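Local coordinates for protein putative amidohydrolase/peptidase (Burkholderia cenocepacia, PDB 4WJB) that probably hydrolyses carbon-nitrogen bonds other than peptide bonds, as a zinc-dependent amidohydrolase of the peptidase M20 family, at residues 116-121 / 412-417; 231-236 / 294-299. All coordinates share one frame; numbering follows the deposited sequence.

In the fold
Two contacts, one in each lobe of an M20 fold, illustrate how a domain can be inserted into the middle of another. Leaving the N terminus, the chain forms helix 109-124, which carries 116-121, and then runs through zinc ligand His-203 into the long strand 217-234. Within 231-236, where that strand ends, residues 231-233 pair with 294-296, closing the short loop of interaction 2 within the dimerisation domain. The chain returns to the zinc-binding domain, where 412-417 on helix 403-421 packs against 116-121. Interaction 1 therefore closes a long loop in which interaction 2 is nested; their centres are 50 Å apart, on opposite sides of the chain's centre.

Interaction 1 (116-121 / 412-417); sequences LEVVRA and VLLRAV
Val-118 and Leu-414 mark the crossing of two helices, 116-121 and 412-417, whose axes approach to 9.3 Å at a signed angle of -66°; no hydrogen bond joins them, and the contact is purely apolar. Val-118 is its centre, with its two methyl groups serving different partners. Val-118 CG2, beside its own backbone N, points at the flank of the other helix, where it meets Leu-413 CD2 at 3.6 Å and sits 3.7 Å from Leu-414 CA, so the branch reaches down to the main chain. Val-118 CG1, anti to the backbone N (chi1 166°), turns instead to Leu-414 CD1 at 3.9 Å and to Val-417 CG1 at 4.1 Å. Leu-413, Leu-414 and Val-417 of the one helix thus all bear on this valine, the Leu-413 side chain crossing that of Val-118 at about a right angle. Leu-414 spreads its two methyls along helix 116-121: while CD1 meets Val-118, Leu-414 CD2 reaches Ala-121 CB, one turn on, at 4.1 Å. All five touching residues are buried. Beneath them lies the sheet, since Leu-413 also touches Thr-93 and Val-417 touches Val-91 of strand 91-96, whereas helix 345-357 packs against Val-412 and Ala-416. Glu-117, turned aside from the crossing, forms a salt bridge with Arg-23. Two helices packed over parallel strands 91-96 and 133-138 are characteristic of the alpha/beta zinc-binding domain of M20 peptidases, and the side chain of Leu-413 lies about 10 Å from that of zinc ligand His-203.

Interaction 2 (231-236 / 294-299); sequences VTLTGV and CFFTVE
Four backbone hydrogen bonds join Val-231 to Phe-296 and Leu-233 to Cys-294, two bonds to each pair, in an antiparallel sheet of the M20 dimerisation domain. The straightest runs from Leu-233 N to Cys-294 O, 2.9 Å long with an N-H...O angle of 175°; that from Val-231 N to Phe-296 O has the same length and bends to 155°. Between these hydrogen-bonded pairs, Thr-232 and Phe-295 form the non-hydrogen-bonded pair, where Phe-295 CA makes a CA-H...O contact with Val-231 O at 3.4 Å. Strand 329-342 continues the sheet beyond 231-234, and strand 274-283 does so beyond 294-299. Thr-297 packs on Arg-287 and Glu-299 on Ala-240, both of the second subunit.

The face bearing Val-231, Leu-233, Cys-294 and Phe-296 carries most of the packing, and helix 251-268 lies against Cys-294 and Phe-296. With chi1 at 65°, Phe-296 CG stands between its backbone N and carbonyl carbon, and the ring lies alongside Val-231. That valine makes a CH-pi contact, Val-231 CB lying over the Phe-296 ring face 3.9 Å from the centroid, while Val-231 CG1 approaches Phe-296 CZ at 3.5 Å. Leu-233 CD1 comes instead to the edge of the Phe-296 ring, 4.0 Å from CE1. On the face bearing Thr-232 and Phe-295, Thr-232 OG1 lies at the edge of the Phe-295 ring, near its plane and 3.9 Å from CD1.

Interaction 1 (116-121 / 412-417)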
loop_
_atom_site.group_PDB
_atom_site.type_symbol
_atom_site.label_atom_id
_atom_site.label_comp_id
_atom_site.label_asym_id
_atom_site.label_seq_id
_atom_site.Cartn_x
_atom_site.Cartn_y
_atom_site.Cartn_z
ATOM N N LEU A 116 32.644 -19.716 26.731
ATOM C CA LEU A 116 33.871 -19.466 27.487
ATOM C C LEU A 116 33.646 -19.760 28.970
ATOM O O LEU A 116 34.489 -20.373 29.630
ATOM C CB LEU A 116 34.351 -18.025 27.298
ATOM C CG LEU A 116 35.549 -17.606 28.163
ATOM C CD1 LEU A 116 36.804 -18.422 27.829
ATOM C CD2 LEU A 116 35.825 -16.115 28.013
ATOM N N GLU A 117 32.497 -19.336 29.488
ATOM C CA GLU A 117 32.183 -19.559 30.893
ATOM C C GLU A 117 32.072 -21.052 31.192
ATOM O O GLU A 117 32.450 -21.500 32.272
ATOM C CB GLU A 117 30.895 -18.832 31.285
ATOM C CG GLU A 117 30.335 -19.220 32.651
ATOM C CD GLU A 117 31.324 -19.029 33.803
ATOM O OE1 GLU A 117 32.198 -18.142 33.722
ATOM O OE2 GLU A 117 31.211 -19.772 34.804
ATOM N N VAL A 118 31.573 -21.818 30.227
ATOM C CA VAL A 118 31.493 -23.268 30.375
ATOM C C VAL A 118 32.891 -23.856 30.563
ATOM O O VAL A 118 33.108 -24.701 31.439
ATOM C CB VAL A 118 30.795 -23.927 29.160
ATOM C CG1 VAL A 118 31.020 -25.434 29.148
ATOM C CG2 VAL A 118 29.300 -23.620 29.187
ATOM N N VAL A 119 33.839 -23.387 29.758
ATOM C CA VAL A 119 35.220 -23.843 29.869
ATOM C C VAL A 119 35.798 -23.483 31.235
ATOM O O VAL A 119 36.364 -24.332 31.923
ATOM C CB VAL A 119 36.106 -23.245 28.760
ATOM C CG1 VAL A 119 37.590 -23.458 29.085
ATOM C CG2 VAL A 119 35.753 -23.868 27.422
ATOM N N ARG A 120 35.634 -22.223 31.630
ATOM C CA ARG A 120 36.109 -21.762 32.930
ATOM C C ARG A 120 35.486 -22.546 34.082
ATOM O O ARG A 120 36.171 -22.867 35.055
ATOM C CB ARG A 120 35.822 -20.272 33.103
ATOM C CG ARG A 120 36.690 -19.373 32.242
ATOM C CD ARG A 120 36.205 -17.930 32.304
ATOM N NE ARG A 120 37.140 -17.013 31.659
ATOM C CZ ARG A 120 36.952 -15.702 31.565
ATOM N NH1 ARG A 120 35.853 -15.150 32.068
ATOM N NH2 ARG A 120 37.862 -14.943 30.973
ATOM N N ALA A 121 34.198 -22.861 33.969
ATOM C CA ALA A 121 33.492 -23.577 35.031
ATOM C C ALA A 121 33.979 -25.017 35.142
ATOM O O ALA A 121 34.109 -25.549 36.241
ATOM C CB ALA A 121 31.992 -23.547 34.793
ATOM N N VAL A 412 22.499 -24.035 31.898
ATOM C CA VAL A 412 21.924 -25.067 31.041
ATOM C C VAL A 412 22.942 -25.517 29.987
ATOM O O VAL A 412 23.107 -26.715 29.751
ATOM C CB VAL A 412 20.630 -24.572 30.346
ATOM C CG1 VAL A 412 20.136 -25.600 29.335
ATOM C CG2 VAL A 412 19.549 -24.275 31.384
ATOM N N LEU A 413 23.633 -24.559 29.368
ATOM C CA LEU A 413 24.677 -24.869 28.387
ATOM C C LEU A 413 25.785 -25.719 29.006
ATOM O O LEU A 413 26.255 -26.686 28.405
ATOM C CB LEU A 413 25.295 -23.589 27.807
ATOM C CG LEU A 413 26.378 -23.882 26.754
ATOM C CD1 LEU A 413 25.731 -24.473 25.496
ATOM C CD2 LEU A 413 27.215 -22.657 26.407
ATOM N N LEU A 414 26.204 -25.336 30.205
ATOM C CA LEU A 414 27.223 -26.082 30.936
ATOM C C LEU A 414 26.829 -27.547 31.110
ATOM O O LEU A 414 27.615 -28.443 30.814
ATOM C CB LEU A 414 27.474 -25.438 32.300
ATOM C CG LEU A 414 28.332 -26.242 33.283
ATOM C CD1 LEU A 414 29.726 -26.521 32.716
ATOM C CD2 LEU A 414 28.423 -25.539 34.635
ATOM N N ARG A 415 25.610 -27.794 31.578
ATOM C CA ARG A 415 25.175 -29.165 31.833
ATOM C C ARG A 415 24.962 -29.955 30.552
ATOM O O ARG A 415 25.268 -31.140 30.495
ATOM C CB ARG A 415 23.894 -29.171 32.671
ATOM C CG ARG A 415 24.060 -28.480 34.006
ATOM C CD ARG A 415 24.440 -29.475 35.095
ATOM N NE ARG A 415 23.253 -29.930 35.817
ATOM C CZ ARG A 415 22.996 -29.653 37.094
ATOM N NH1 ARG A 415 21.878 -30.096 37.649
ATOM N NH2 ARG A 415 23.852 -28.941 37.824
ATOM N N ALA A 416 24.418 -29.297 29.531
ATOM C CA ALA A 416 24.228 -29.926 28.229
ATOM C C ALA A 416 25.565 -30.331 27.606
ATOM O O ALA A 416 25.730 -31.465 27.147
ATOM C CB ALA A 416 23.469 -28.989 27.293
ATOM N N VAL A 417 26.506 -29.391 27.581
ATOM C CA VAL A 417 27.822 -29.634 27.000
ATOM C C VAL A 417 28.537 -30.725 27.774
ATOM O O VAL A 417 29.135 -31.635 27.189
ATOM C CB VAL A 417 28.683 -28.355 26.986
ATOM C CG1 VAL A 417 30.153 -28.693 26.730
ATOM C CG2 VAL A 417 28.153 -27.381 25.947
#

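Interaction 2 (231-236 / 294-299)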
loop_
_atom_site.group_PDB
_atom_site.type_symbol
_atom_site.label_atom_id
_atom_site.label_comp_id
_atom_site.label_asym_id
_atom_site.label_seq_id
_atom_site.Cartn_x
_atom_site.Cartn_y
_atom_site.Cartn_z
ATOM N N VAL A 231 1.639 -11.765 -4.893
ATOM C CA VAL A 231 0.297 -11.857 -5.443
ATOM C C VAL A 231 -0.096 -10.558 -6.133
ATOM O O VAL A 231 0.003 -9.480 -5.547
ATOM C CB VAL A 231 -0.750 -12.176 -4.362
ATOM C CG1 VAL A 231 -2.148 -12.187 -4.971
ATOM C CG2 VAL A 231 -0.443 -13.507 -3.692
ATOM N N THR A 232 -0.532 -10.667 -7.382
ATOM C CA THR A 232 -1.037 -9.509 -8.112
ATOM C C THR A 232 -2.504 -9.692 -8.467
ATOM O O THR A 232 -2.877 -10.653 -9.140
ATOM C CB THR A 232 -0.233 -9.249 -9.397
ATOM O OG1 THR A 232 1.095 -8.844 -9.049
ATOM C CG2 THR A 232 -0.885 -8.146 -10.217
ATOM N N LEU A 233 -3.337 -8.770 -7.995
ATOM C CA LEU A 233 -4.749 -8.757 -8.353
ATOM C C LEU A 233 -5.011 -7.681 -9.395
ATOM O O LEU A 233 -4.567 -6.543 -9.248
ATOM C CB LEU A 233 -5.621 -8.520 -7.122
ATOM C CG LEU A 233 -5.660 -9.658 -6.106
ATOM C CD1 LEU A 233 -6.479 -9.251 -4.898
ATOM C CD2 LEU A 233 -6.231 -10.907 -6.753
ATOM N N THR A 234 -5.731 -8.048 -10.450
ATOM C CA THR A 234 -5.996 -7.123 -11.541
ATOM C C THR A 234 -7.484 -6.839 -11.665
ATOM O O THR A 234 -8.286 -7.751 -11.871
ATOM C CB THR A 234 -5.470 -7.660 -12.877
ATOM O OG1 THR A 234 -4.054 -7.848 -12.792
ATOM C CG2 THR A 234 -5.786 -6.682 -14.007
ATOM N N GLY A 235 -7.843 -5.570 -11.524
ATOM C CA GLY A 235 -9.225 -5.151 -11.655
ATOM C C GLY A 235 -9.389 -4.122 -12.748
ATOM O O GLY A 235 -8.728 -4.195 -13.783
ATOM N N VAL A 236 -10.275 -3.158 -12.518
ATOM C CA VAL A 236 -10.554 -2.132 -13.511
ATOM C C VAL A 236 -10.486 -0.737 -12.900
ATOM O O VAL A 236 -11.243 -0.422 -11.980
ATOM C CB VAL A 236 -11.943 -2.333 -14.147
ATOM C CG1 VAL A 236 -12.236 -1.232 -15.155
ATOM C CG2 VAL A 236 -12.036 -3.700 -14.804
ATOM N N CYS A 294 -3.500 -4.271 -7.597
ATOM C CA CYS A 294 -2.980 -4.366 -6.246
ATOM C C CYS A 294 -1.983 -5.508 -6.095
ATOM O O CYS A 294 -2.300 -6.666 -6.355
ATOM C CB CYS A 294 -4.119 -4.532 -5.244
ATOM S SG CYS A 294 -3.575 -4.287 -3.532
ATOM N N PHE A 295 -0.775 -5.156 -5.676
ATOM C CA PHE A 295 0.278 -6.124 -5.401
ATOM C C PHE A 295 0.446 -6.263 -3.894
ATOM O O PHE A 295 0.392 -5.270 -3.167
ATOM C CB PHE A 295 1.589 -5.686 -6.069
ATOM C CG PHE A 295 2.820 -6.376 -5.536
ATOM C CD1 PHE A 295 3.247 -7.578 -6.078
ATOM C CD2 PHE A 295 3.567 -5.807 -4.512
ATOM C CE1 PHE A 295 4.385 -8.212 -5.596
ATOM C CE2 PHE A 295 4.703 -6.436 -4.024
ATOM C CZ PHE A 295 5.114 -7.637 -4.569
ATOM N N PHE A 296 0.629 -7.491 -3.420
ATOM C CA PHE A 296 0.964 -7.712 -2.017
ATOM C C PHE A 296 1.723 -9.015 -1.815
ATOM O O PHE A 296 1.659 -9.926 -2.643
ATOM C CB PHE A 296 -0.296 -7.688 -1.135
ATOM C CG PHE A 296 -1.268 -8.802 -1.415
ATOM C CD1 PHE A 296 -2.263 -8.650 -2.373
ATOM C CD2 PHE A 296 -1.201 -9.995 -0.705
ATOM C CE1 PHE A 296 -3.166 -9.671 -2.625
ATOM C CE2 PHE A 296 -2.099 -11.021 -0.955
ATOM C CZ PHE A 296 -3.081 -10.858 -1.916
ATOM N N THR A 297 2.455 -9.088 -0.710
ATOM C CA THR A 297 3.264 -10.262 -0.406
ATOM C C THR A 297 2.607 -11.130 0.653
ATOM O O THR A 297 1.814 -10.652 1.461
ATOM C CB THR A 297 4.661 -9.870 0.092
ATOM O OG1 THR A 297 4.534 -9.086 1.284
ATOM C CG2 THR A 297 5.407 -9.061 -0.972
ATOM N N VAL A 298 2.938 -12.417 0.637
ATOM C CA VAL A 298 2.497 -13.331 1.676
ATOM C C VAL A 298 3.686 -14.170 2.120
ATOM O O VAL A 298 4.465 -14.643 1.289
ATOM C CB VAL A 298 1.361 -14.263 1.196
ATOM C CG1 VAL A 298 0.894 -15.167 2.325
ATOM C CG2 VAL A 298 0.191 -13.458 0.657
ATOM N N GLU A 299 3.842 -14.352 3.424
ATOM C CA GLU A 299 4.833 -15.314 3.893
ATOM C C GLU A 299 4.245 -16.191 4.993
ATOM O O GLU A 299 3.520 -15.720 5.871
ATOM C CB GLU A 299 6.119 -14.610 4.360
ATOM C CG GLU A 299 5.979 -13.686 5.553
ATOM C CD GLU A 299 7.210 -13.714 6.454
ATOM O OE1 GLU A 299 8.286 -13.232 6.038
ATOM O OE2 GLU A 299 7.099 -14.238 7.581
#